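Local structure of nitrilotriacetate monooxygenase (Burkholderia pseudomallei, 3SDO) at residues Y151-A155 and S222-L228. The protein probably acts as an FMN-dependent monooxygenase of the NtaA/SnaA/DszA family, using molecular oxygen to oxidise its substrate. Numbering follows the deposited sequence.
Sequences YAIAA and SDDGIDL
With CG of Y151 anti to its carbonyl carbon (chi1 -65°), the phenol reaches across to the first turn of helix 223-232, whose backbone presents D224 CB to the ring; the D224 chi1, with CG beside the backbone N, sets the carboxylate so that OD2 lies near Y151 CD2. D224 CB stands 3.6 Å from the Y151 ring centroid, nearly along the ring normal, a CH-pi contact over one face; the D224 carboxylate plane is nearly perpendicular to the ring. G225 contributes backbone alone: its N lies 3.6 Å from Y151 CE1 in an oblique approach. G225 N also donates to S222 OG at 2.9 Å and 158°, which identifies S222 as the N-cap of the helix. Y151 OH lies 2.8 Å from S222 OG. Water 1, in the plane of the ring at its edge, is hydrogen-bonded to Y151 OH (2.6 Å) and accepts from S222 N, so it bridges the two segments. Farther along, L228 splits its methyls: CD1 packs on A155 CB at 4.0 Å, while CD2 meets A154 CB and the ring edge of Y151. The segment axes run 13° from parallel, 10.9 Å apart, as expected for neighbouring outer helices of a luciferase-like TIM barrel; Y151 and S222, both predicted FMN ligands, place this helix N-terminus at the probable flavin site.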
ATOM      1  N   TYR A 151      -5.571  23.367  -0.570  1.00 34.13           N
ATOM      2  CA  TYR A 151      -6.433  23.119   0.592  1.00 33.99           C
ATOM      3  C   TYR A 151      -7.883  22.819   0.221  1.00 33.19           C
ATOM      4  O   TYR A 151      -8.502  21.931   0.803  1.00 32.21           O
ATOM      5  CB  TYR A 151      -6.345  24.263   1.603  1.00 34.84           C
ATOM      6  CG  TYR A 151      -4.959  24.368   2.195  1.00 36.50           C
ATOM      7  CD1 TYR A 151      -4.522  23.471   3.162  1.00 38.77           C
ATOM      8  CD2 TYR A 151      -4.071  25.342   1.752  1.00 40.49           C
ATOM      9  CE1 TYR A 151      -3.229  23.568   3.704  1.00 40.58           C
ATOM     10  CE2 TYR A 151      -2.788  25.444   2.276  1.00 42.31           C
ATOM     11  CZ  TYR A 151      -2.378  24.556   3.246  1.00 41.94           C
ATOM     12  OH  TYR A 151      -1.104  24.681   3.749  1.00 47.98           O
ATOM     13  N   ALA A 152      -8.418  23.556  -0.742  1.00 29.95           N
ATOM     14  CA  ALA A 152      -9.773  23.303  -1.244  1.00 29.91           C
ATOM     15  C   ALA A 152      -9.853  21.876  -1.818  1.00 28.60           C
ATOM     16  O   ALA A 152     -10.804  21.138  -1.529  1.00 28.36           O
ATOM     17  CB  ALA A 152     -10.173  24.344  -2.302  1.00 30.06           C
ATOM     18  N   ILE A 153      -8.848  21.492  -2.601  1.00 26.99           N
ATOM     19  CA  ILE A 153      -8.768  20.143  -3.171  1.00 26.30           C
ATOM     20  C   ILE A 153      -8.763  19.085  -2.071  1.00 25.25           C
ATOM     21  O   ILE A 153      -9.509  18.115  -2.138  1.00 25.07           O
ATOM     22  CB  ILE A 153      -7.496  19.984  -4.079  1.00 26.48           C
ATOM     23  CG1 ILE A 153      -7.665  20.770  -5.384  1.00 27.35           C
ATOM     24  CG2 ILE A 153      -7.179  18.518  -4.406  1.00 25.24           C
ATOM     25  CD1 ILE A 153      -6.367  20.826  -6.225  1.00 26.66           C
ATOM     26  N   ALA A 154      -7.916  19.291  -1.067  1.00 23.98           N
ATOM     27  CA  ALA A 154      -7.762  18.362   0.043  1.00 23.27           C
ATOM     28  C   ALA A 154      -9.045  18.237   0.880  1.00 22.49           C
ATOM     29  O   ALA A 154      -9.414  17.149   1.315  1.00 21.36           O
ATOM     30  CB  ALA A 154      -6.589  18.804   0.930  1.00 22.38           C
ATOM     31  N   ALA A 155      -9.729  19.347   1.096  1.00 23.26           N
ATOM     32  CA  ALA A 155     -10.966  19.322   1.876  1.00 22.94           C
ATOM     33  C   ALA A 155     -12.040  18.522   1.152  1.00 22.91           C
ATOM     34  O   ALA A 155     -12.707  17.697   1.772  1.00 21.78           O
ATOM     35  CB  ALA A 155     -11.464  20.757   2.186  1.00 23.70           C
ATOM     36  N   SER A 222       0.497  26.190   8.114  1.00 30.46           N
ATOM     37  CA  SER A 222      -0.020  27.472   7.643  1.00 29.40           C
ATOM     38  C   SER A 222      -1.374  27.773   8.267  1.00 29.05           C
ATOM     39  O   SER A 222      -1.985  26.914   8.927  1.00 27.21           O
ATOM     40  CB  SER A 222      -0.180  27.440   6.116  1.00 29.57           C
ATOM     41  OG  SER A 222      -1.276  26.619   5.718  1.00 26.76           O
ATOM     42  N   ASP A 223      -1.848  28.991   8.027  1.00 28.68           N
ATOM     43  CA  ASP A 223      -3.146  29.412   8.512  1.00 29.11           C
ATOM     44  C   ASP A 223      -4.209  28.459   7.961  1.00 28.74           C
ATOM     45  O   ASP A 223      -5.015  27.936   8.732  1.00 28.99           O
ATOM     46  CB  ASP A 223      -3.447  30.866   8.112  1.00 29.88           C
ATOM     47  CG  ASP A 223      -2.615  31.883   8.898  1.00 30.11           C
ATOM     48  OD1 ASP A 223      -1.781  31.483   9.751  1.00 28.72           O
ATOM     49  OD2 ASP A 223      -2.796  33.094   8.656  1.00 29.56           O
ATOM     50  N   ASP A 224      -4.199  28.217   6.648  1.00 28.02           N
ATOM     51  CA  ASP A 224      -5.178  27.312   6.035  1.00 28.28           C
ATOM     52  C   ASP A 224      -4.998  25.871   6.551  1.00 26.65           C
ATOM     53  O   ASP A 224      -5.977  25.149   6.752  1.00 26.03           O
ATOM     54  CB  ASP A 224      -5.051  27.295   4.512  1.00 28.90           C
ATOM     55  CG  ASP A 224      -5.524  28.587   3.857  1.00 33.49           C
ATOM     56  OD1 ASP A 224      -6.147  29.430   4.520  1.00 36.98           O
ATOM     57  OD2 ASP A 224      -5.246  28.757   2.657  1.00 40.15           O
ATOM     58  N   GLY A 225      -3.743  25.454   6.716  1.00 25.43           N
ATOM     59  CA  GLY A 225      -3.435  24.120   7.246  1.00 24.91           C
ATOM     60  C   GLY A 225      -4.063  23.880   8.614  1.00 24.23           C
ATOM     61  O   GLY A 225      -4.687  22.849   8.854  1.00 24.12           O
ATOM     62  N   ILE A 226      -3.913  24.843   9.509  1.00 23.91           N
ATOM     63  CA  ILE A 226      -4.458  24.735  10.866  1.00 23.87           C
ATOM     64  C   ILE A 226      -5.980  24.677  10.831  1.00 24.13           C
ATOM     65  O   ILE A 226      -6.609  23.896  11.538  1.00 21.88           O
ATOM     66  CB  ILE A 226      -3.954  25.889  11.751  1.00 24.34           C
ATOM     67  CG1 ILE A 226      -2.477  25.670  12.053  1.00 25.62           C
ATOM     68  CG2 ILE A 226      -4.736  25.981  13.077  1.00 24.17           C
ATOM     69  CD1 ILE A 226      -1.775  26.868  12.690  1.00 25.54           C
ATOM     70  N   ASP A 227      -6.573  25.498   9.977  1.00 25.51           N
ATOM     71  CA  ASP A 227      -8.007  25.512   9.843  1.00 26.48           C
ATOM     72  C   ASP A 227      -8.557  24.185   9.293  1.00 26.08           C
ATOM     73  O   ASP A 227      -9.576  23.671   9.766  1.00 24.87           O
ATOM     74  CB  ASP A 227      -8.428  26.657   8.933  1.00 28.08           C
ATOM     75  CG  ASP A 227      -9.882  27.003   9.099  1.00 31.87           C
ATOM     76  OD1 ASP A 227     -10.296  27.275  10.255  1.00 35.02           O
ATOM     77  OD2 ASP A 227     -10.602  26.984   8.083  1.00 37.72           O
ATOM     78  N   LEU A 228      -7.902  23.635   8.281  1.00 25.34           N
ATOM     79  CA  LEU A 228      -8.316  22.331   7.787  1.00 25.14           C
ATOM     80  C   LEU A 228      -8.210  21.307   8.911  1.00 23.89           C
ATOM     81  O   LEU A 228      -9.111  20.499   9.075  1.00 23.29           O
ATOM     82  CB  LEU A 228      -7.481  21.897   6.577  1.00 25.22           C
ATOM     83  CG  LEU A 228      -7.863  20.566   5.935  1.00 26.13           C
ATOM     84  CD1 LEU A 228      -9.300  20.531   5.510  1.00 24.53           C
ATOM     85  CD2 LEU A 228      -6.915  20.274   4.752  1.00 28.34           C
TER
HETATM   86  O   HOH W   1       0.264  24.015   5.888  1.00 27.55           O